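Local atomic coordinates of putative NADPH:quinone oxidoreductase (Ralstonia eutropha, PDB entry 3IUP), a protein that binds NADPH and probably uses it to reduce quinones, as a member of the medium-chain dehydrogenase/reductase superfamily. Residues V103-S108 with A113-T118; P226-D231 with G251-Q256. One frame throughout, in Å; residues are numbered along the deposited sequence.

Contact 1 of 2, residues V103-S108 with A113-T118; sequences VEAGSS and ALMGKT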
ATOM      1  N   VAL A 103     -31.767  32.097  -2.970  1.00 17.74           N
ATOM      2  CA  VAL A 103     -32.923  32.912  -2.606  1.00 18.07           C
ATOM      3  C   VAL A 103     -32.547  34.174  -1.841  1.00 18.86           C
ATOM      4  O   VAL A 103     -33.375  35.077  -1.720  1.00 19.76           O
ATOM      5  CB  VAL A 103     -33.932  32.112  -1.722  1.00 17.80           C
ATOM      6  CG1 VAL A 103     -34.527  30.945  -2.513  1.00 19.50           C
ATOM      7  CG2 VAL A 103     -33.263  31.634  -0.440  1.00 18.34           C
ATOM      8  N   GLU A 104     -31.340  34.244  -1.282  1.00 19.03           N
ATOM      9  CA  GLU A 104     -30.824  35.500  -0.716  1.00 19.91           C
ATOM     10  C   GLU A 104     -29.345  35.581  -1.045  1.00 19.38           C
ATOM     11  O   GLU A 104     -28.646  34.573  -1.065  1.00 17.89           O
ATOM     12  CB  GLU A 104     -30.974  35.564   0.800  1.00 21.14           C
ATOM     13  CG  GLU A 104     -32.400  35.670   1.319  1.00 25.18           C
ATOM     14  CD  GLU A 104     -32.489  35.774   2.852  1.00 31.28           C
ATOM     15  OE1 GLU A 104     -31.597  36.366   3.505  1.00 34.27           O
ATOM     16  OE2 GLU A 104     -33.491  35.275   3.397  1.00 35.02           O
ATOM     17  N   ALA A 105     -28.858  36.791  -1.235  1.00 19.02           N
ATOM     18  CA  ALA A 105     -27.448  37.016  -1.549  1.00 18.95           C
ATOM     19  C   ALA A 105     -26.900  38.181  -0.716  1.00 19.35           C
ATOM     20  O   ALA A 105     -27.566  39.208  -0.526  1.00 19.44           O
ATOM     21  CB  ALA A 105     -27.266  37.287  -3.043  1.00 18.57           C
ATOM     22  N   GLY A 106     -25.682  38.004  -0.210  1.00 20.21           N
ATOM     23  CA  GLY A 106     -24.993  39.061   0.493  1.00 20.59           C
ATOM     24  C   GLY A 106     -24.652  40.160  -0.503  1.00 20.69           C
ATOM     25  O   GLY A 106     -24.819  39.998  -1.722  1.00 20.09           O
ATOM     26  N   SER A 107     -24.141  41.265   0.019  1.00 20.94           N
ATOM     27  CA  SER A 107     -23.941  42.477  -0.780  1.00 21.19           C
ATOM     28  C   SER A 107     -22.806  42.443  -1.815  1.00 21.44           C
ATOM     29  O   SER A 107     -22.790  43.272  -2.741  1.00 21.28           O
ATOM     30  CB  SER A 107     -23.666  43.652   0.167  1.00 21.45           C
ATOM     31  OG  SER A 107     -22.487  43.381   0.912  1.00 23.16           O
ATOM     32  N   SER A 108     -21.843  41.540  -1.657  1.00 21.19           N
ATOM     33  CA  SER A 108     -20.683  41.545  -2.548  1.00 21.91           C
ATOM     34  C   SER A 108     -21.124  41.233  -3.981  1.00 21.10           C
ATOM     35  O   SER A 108     -22.085  40.495  -4.197  1.00 19.74           O
ATOM     36  CB  SER A 108     -19.612  40.549  -2.083  1.00 21.83           C
ATOM     37  OG  SER A 108     -19.955  39.230  -2.423  1.00 24.72           O
ATOM     38  N   ALA A 113     -24.152  38.098  -7.921  1.00 18.27           N
ATOM     39  CA  ALA A 113     -24.177  37.464  -9.252  1.00 19.23           C
ATOM     40  C   ALA A 113     -24.867  36.116  -9.217  1.00 18.87           C
ATOM     41  O   ALA A 113     -25.255  35.576 -10.250  1.00 21.19           O
ATOM     42  CB  ALA A 113     -22.756  37.331  -9.847  1.00 19.33           C
ATOM     43  N   LEU A 114     -25.008  35.541  -8.034  1.00 18.99           N
ATOM     44  CA  LEU A 114     -25.654  34.251  -7.896  1.00 18.98           C
ATOM     45  C   LEU A 114     -27.132  34.350  -7.600  1.00 18.68           C
ATOM     46  O   LEU A 114     -27.840  33.343  -7.621  1.00 18.26           O
ATOM     47  CB  LEU A 114     -24.955  33.456  -6.782  1.00 19.01           C
ATOM     48  CG  LEU A 114     -23.476  33.094  -7.020  1.00 20.27           C
ATOM     49  CD1 LEU A 114     -23.033  32.264  -5.829  1.00 23.75           C
ATOM     50  CD2 LEU A 114     -23.207  32.339  -8.331  1.00 21.04           C
HETATM   51  N   MSE A 115     -27.632  35.540  -7.291  1.00 19.21           N
HETATM   52  CA  MSE A 115     -29.036  35.652  -6.928  1.00 20.22           C
HETATM   53  C   MSE A 115     -29.939  34.988  -7.971  1.00 20.44           C
HETATM   54  O   MSE A 115     -29.810  35.226  -9.175  1.00 20.23           O
HETATM   55  CB  MSE A 115     -29.471  37.118  -6.774  1.00 20.61           C
HETATM   56  CG  MSE A 115     -30.868  37.254  -6.223  1.00 21.30           C
HETATM   57 SE   MSE A 115     -31.144  36.502  -4.464  0.75 22.23          SE
HETATM   58  CE  MSE A 115     -32.961  37.208  -4.261  1.00 27.21           C
ATOM     59  N   GLY A 116     -30.819  34.118  -7.485  1.00 20.59           N
ATOM     60  CA  GLY A 116     -31.800  33.460  -8.326  1.00 20.32           C
ATOM     61  C   GLY A 116     -31.291  32.319  -9.159  1.00 21.18           C
ATOM     62  O   GLY A 116     -32.097  31.639  -9.794  1.00 22.65           O
ATOM     63  N   LYS A 117     -29.988  32.048  -9.108  1.00 20.98           N
ATOM     64  CA  LYS A 117     -29.403  30.967  -9.871  1.00 20.66           C
ATOM     65  C   LYS A 117     -29.597  29.611  -9.195  1.00 21.14           C
ATOM     66  O   LYS A 117     -29.718  29.500  -7.981  1.00 20.20           O
ATOM     67  CB  LYS A 117     -27.927  31.232 -10.097  1.00 21.55           C
ATOM     68  CG  LYS A 117     -27.652  32.564 -10.834  1.00 23.85           C
ATOM     69  CD  LYS A 117     -27.106  32.358 -12.181  1.00 28.60           C
ATOM     70  CE  LYS A 117     -26.714  33.681 -12.832  1.00 31.91           C
ATOM     71  NZ  LYS A 117     -27.933  34.430 -13.172  1.00 33.23           N
ATOM     72  N   THR A 118     -29.610  28.595 -10.044  1.00 20.94           N
ATOM     73  CA  THR A 118     -29.543  27.213  -9.624  1.00 19.88           C
ATOM     74  C   THR A 118     -28.083  26.839  -9.543  1.00 20.24           C
ATOM     75  O   THR A 118     -27.332  26.930 -10.542  1.00 20.82           O
ATOM     76  CB  THR A 118     -30.332  26.296 -10.592  1.00 19.96           C
ATOM     77  OG1 THR A 118     -31.693  26.715 -10.566  1.00 22.40           O
ATOM     78  CG2 THR A 118     -30.262  24.823 -10.125  1.00 20.51           C
TER
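The end of strand 98-105 runs past the turn that carries Met115, with Ala105 CA 5.8 Å from Met115 CA and Val103 CA 5.9 Å from Gly116 CA. Between the two segments the contact is carried mainly by the side chain of Met115, and a backbone bond from Gly116 to Val102, one residue earlier on the strand, adds to it. Met115 is a selenomethionine, and its chain reaches back over the strand. CG stands anti to the backbone N (chi1 -172°), and a bend at chi2 (61°) then brings the selenium and the terminal methyl over the peptide that joins Val103 to Glu104. There Met115 CE lies 3.3 Å from Val103 O, while Met115 SE sits 3.9 Å from Glu104 CA. Ala105 CB points at the turn and lies 4.2 Å from Met115 SE. A small methyl group suits this place, because the backbone can pass close to the turn; the unbranched, flexible methionine chain can fold down on a strand that offers it mostly backbone. These are van der Waals contacts at the surface.

Leu114 to Lys117 form a type II beta turn, closed by Lys117 N to Leu114 O at 2.9 Å, and Gly116 fills its third position with a positive phi of 78°, which a residue without a side chain adopts easily. Leu114 turns to Val35, Cys138 and Val140, while Glu104 OE1 is hydrogen-bonded to His29. On the strand, Val103 and Glu104 both face Leu36, a classic beta bulge. The whole is the link between antiparallel strands 98-105 and 118-121, with helix 109-112 inserted, in the GroES-like domain of the alcohol dehydrogenase family.

Contact 2 of 2, residues P226-D231 with G251-Q256; sequences PTFMQD and GKLGGQ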
ATOM      1  N   PRO A 226     -16.458 -18.304 -12.653  1.00 22.07           N
ATOM      2  CA  PRO A 226     -15.451 -19.329 -12.315  1.00 22.14           C
ATOM      3  C   PRO A 226     -14.151 -19.169 -13.050  1.00 22.12           C
ATOM      4  O   PRO A 226     -13.189 -19.810 -12.680  1.00 23.33           O
ATOM      5  CB  PRO A 226     -16.119 -20.655 -12.740  1.00 22.69           C
ATOM      6  CG  PRO A 226     -17.157 -20.213 -13.764  1.00 22.54           C
ATOM      7  CD  PRO A 226     -17.668 -18.915 -13.230  1.00 22.82           C
ATOM      8  N   THR A 227     -14.090 -18.338 -14.067  1.00 22.06           N
ATOM      9  CA  THR A 227     -12.811 -18.058 -14.733  1.00 23.08           C
ATOM     10  C   THR A 227     -12.329 -16.605 -14.524  1.00 21.50           C
ATOM     11  O   THR A 227     -11.610 -16.071 -15.365  1.00 22.15           O
ATOM     12  CB  THR A 227     -12.908 -18.285 -16.237  1.00 24.04           C
ATOM     13  OG1 THR A 227     -14.006 -17.527 -16.746  1.00 24.13           O
ATOM     14  CG2 THR A 227     -13.132 -19.818 -16.571  1.00 26.34           C
ATOM     15  N   PHE A 228     -12.758 -15.981 -13.436  1.00 20.99           N
ATOM     16  CA  PHE A 228     -12.441 -14.561 -13.141  1.00 20.28           C
ATOM     17  C   PHE A 228     -10.962 -14.240 -13.315  1.00 19.75           C
ATOM     18  O   PHE A 228     -10.607 -13.286 -14.010  1.00 17.80           O
ATOM     19  CB  PHE A 228     -12.884 -14.242 -11.705  1.00 19.48           C
ATOM     20  CG  PHE A 228     -12.557 -12.832 -11.258  1.00 20.84           C
ATOM     21  CD1 PHE A 228     -12.995 -11.748 -11.989  1.00 21.49           C
ATOM     22  CD2 PHE A 228     -11.794 -12.603 -10.113  1.00 24.29           C
ATOM     23  CE1 PHE A 228     -12.694 -10.432 -11.589  1.00 21.37           C
ATOM     24  CE2 PHE A 228     -11.509 -11.302  -9.714  1.00 21.14           C
ATOM     25  CZ  PHE A 228     -11.949 -10.236 -10.458  1.00 20.50           C
HETATM   26  N   MSE A 229     -10.093 -15.016 -12.679  1.00 19.47           N
HETATM   27  CA  MSE A 229      -8.650 -14.706 -12.726  1.00 20.83           C
HETATM   28  C   MSE A 229      -8.108 -14.770 -14.158  1.00 21.69           C
HETATM   29  O   MSE A 229      -7.370 -13.897 -14.607  1.00 19.68           O
HETATM   30  CB  MSE A 229      -7.815 -15.564 -11.756  1.00 21.29           C
HETATM   31  CG  MSE A 229      -8.242 -15.532 -10.342  1.00 21.08           C
HETATM   32 SE   MSE A 229      -7.881 -13.719  -9.533  0.75 20.46          SE
HETATM   33  CE  MSE A 229      -6.043 -14.090  -9.064  1.00 23.96           C
ATOM     34  N   GLN A 230      -8.503 -15.791 -14.916  1.00 21.86           N
ATOM     35  CA  GLN A 230      -8.143 -15.808 -16.309  1.00 22.83           C
ATOM     36  C   GLN A 230      -8.706 -14.639 -17.117  1.00 21.03           C
ATOM     37  O   GLN A 230      -8.002 -14.052 -17.939  1.00 20.02           O
ATOM     38  CB  GLN A 230      -8.591 -17.129 -16.908  1.00 24.10           C
ATOM     39  CG  GLN A 230      -8.432 -17.294 -18.401  1.00 28.25           C
ATOM     40  CD  GLN A 230      -9.066 -18.623 -18.831  1.00 35.42           C
ATOM     41  OE1 GLN A 230      -8.919 -19.634 -18.128  1.00 40.04           O
ATOM     42  NE2 GLN A 230      -9.846 -18.604 -19.906  1.00 38.87           N
ATOM     43  N   ASP A 231      -9.986 -14.316 -16.908  1.00 21.06           N
ATOM     44  CA  ASP A 231     -10.643 -13.222 -17.640  1.00 21.56           C
ATOM     45  C   ASP A 231      -9.916 -11.885 -17.318  1.00 19.71           C
ATOM     46  O   ASP A 231      -9.644 -11.079 -18.197  1.00 18.24           O
ATOM     47  CB  ASP A 231     -12.100 -13.012 -17.170  1.00 22.93           C
ATOM     48  CG  ASP A 231     -13.001 -14.252 -17.267  1.00 28.98           C
ATOM     49  OD1 ASP A 231     -12.712 -15.179 -18.064  1.00 28.38           O
ATOM     50  OD2 ASP A 231     -14.050 -14.248 -16.514  1.00 31.70           O
ATOM     51  N   GLY A 251     -11.776  -7.825   1.829  1.00 18.30           N
ATOM     52  CA  GLY A 251     -11.699  -9.001   1.044  1.00 18.88           C
ATOM     53  C   GLY A 251     -10.463  -9.121   0.165  1.00 19.52           C
ATOM     54  O   GLY A 251      -9.386  -8.620   0.500  1.00 18.67           O
ATOM     55  N   LYS A 252     -10.636  -9.793  -0.959  1.00 20.03           N
ATOM     56  CA  LYS A 252      -9.506 -10.282  -1.720  1.00 19.50           C
ATOM     57  C   LYS A 252      -9.234  -9.583  -3.037  1.00 17.93           C
ATOM     58  O   LYS A 252      -8.221  -9.905  -3.685  1.00 16.91           O
ATOM     59  CB  LYS A 252      -9.730 -11.763  -2.016  1.00 21.42           C
ATOM     60  CG  LYS A 252      -9.627 -12.594  -0.761  1.00 24.37           C
ATOM     61  CD  LYS A 252      -9.778 -14.081  -1.104  1.00 30.33           C
ATOM     62  CE  LYS A 252      -9.881 -14.942   0.141  1.00 34.22           C
ATOM     63  NZ  LYS A 252      -9.724 -16.391  -0.219  1.00 39.59           N
ATOM     64  N   LEU A 253     -10.123  -8.691  -3.450  1.00 19.19           N
ATOM     65  CA  LEU A 253     -10.109  -8.166  -4.806  1.00 19.70           C
ATOM     66  C   LEU A 253      -8.826  -7.360  -5.104  1.00 19.07           C
ATOM     67  O   LEU A 253      -8.232  -7.492  -6.162  1.00 18.51           O
ATOM     68  CB  LEU A 253     -11.328  -7.300  -5.061  1.00 22.14           C
ATOM     69  CG  LEU A 253     -11.808  -7.055  -6.449  1.00 24.00           C
ATOM     70  CD1 LEU A 253     -11.728  -8.299  -7.328  1.00 21.08           C
ATOM     71  CD2 LEU A 253     -13.259  -6.500  -6.311  1.00 18.91           C
ATOM     72  N   GLY A 254      -8.374  -6.593  -4.120  1.00 18.20           N
ATOM     73  CA  GLY A 254      -7.150  -5.803  -4.342  1.00 17.99           C
ATOM     74  C   GLY A 254      -5.958  -6.675  -4.687  1.00 17.38           C
ATOM     75  O   GLY A 254      -5.198  -6.383  -5.648  1.00 15.99           O
ATOM     76  N   GLY A 255      -5.737  -7.740  -3.908  1.00 15.52           N
ATOM     77  CA  GLY A 255      -4.643  -8.637  -4.170  1.00 16.02           C
ATOM     78  C   GLY A 255      -4.806  -9.442  -5.449  1.00 16.14           C
ATOM     79  O   GLY A 255      -3.839  -9.697  -6.184  1.00 15.83           O
ATOM     80  N   GLN A 256      -6.052  -9.850  -5.715  1.00 14.82           N
ATOM     81  CA  GLN A 256      -6.343 -10.496  -6.983  1.00 14.38           C
ATOM     82  C   GLN A 256      -5.918  -9.645  -8.167  1.00 14.34           C
ATOM     83  O   GLN A 256      -5.313 -10.165  -9.095  1.00 14.47           O
ATOM     84  CB  GLN A 256      -7.791 -10.861  -7.064  1.00 15.04           C
ATOM     85  CG  GLN A 256      -8.090 -12.054  -6.178  1.00 18.04           C
ATOM     86  CD  GLN A 256      -9.571 -12.322  -6.029  1.00 21.78           C
ATOM     87  OE1 GLN A 256     -10.388 -11.428  -6.145  1.00 20.66           O
ATOM     88  NE2 GLN A 256      -9.901 -13.551  -5.665  1.00 26.34           N
TER
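The first turns of two helices face each other through Phe228 and Met229 on one and Leu253 and Gln256 on the other, Met229 CA and Gln256 CA being 7.5 Å apart. Phe228 has CG anti to its N (chi1 177°), which extends the ring across the gap. Phe228 CZ lies 3.7 Å from Leu253 CD1, which comes at the ring obliquely, an apolar contact fitting for a buried ring. Beside it, Gln256 OE1 lies near the ring plane at the edge, 3.7 Å from Phe228 CE2, and the amide is tilted 62° to the ring. The slightly positive hydrogens of an aromatic edge probably make this a mildly favourable neighbour for the oxygen.

Selenomethionine Met229 crosses the Gln256 chain at about a right angle, Met229 SE lying 3.8 Å from Gln256 CG. Glutamine thus serves twice: its aliphatic part packs on the selenium while its amide reaches the ring. At the start of the same helix, Thr227 OG1 donates to Asp231 OD1 at 3.0 Å, and Ser225 OG bonds the other oxygen, so two hydroxyls hold the carboxylate in the first turn, where the helix N terminus probably stabilises its charge.

Phe228, on Cys221, and Leu253, on Asp246 and Thr248, seat the two helices on strands 220-222 and 243-249 of the Rossmann-type domain, while Met229 carries the helix-to-helix contact on to Thr259 and Cys260.

In the fold
From the N terminus, the chain is part-way through the GroES-like domain when contact 1 closes a short excursion: four helical residues separate its segments, and the chain then returns as strand 118-121 beside strand 98-105. Contact 2 opens only after the chain has entered the parallel six-stranded sheet. It closes a longer loop of 19 residues, which finishes helix 228-239, adds strand 243-249 and leads into helix 253-266. The contacts therefore follow in series, neither nesting nor crossing. Their centres are about 51 Å apart, on opposite sides of the chain's centre, one on the surface of the GroES-like domain, the other beside a bound NADPH, which lies about 6 Å from the side chain of Leu253.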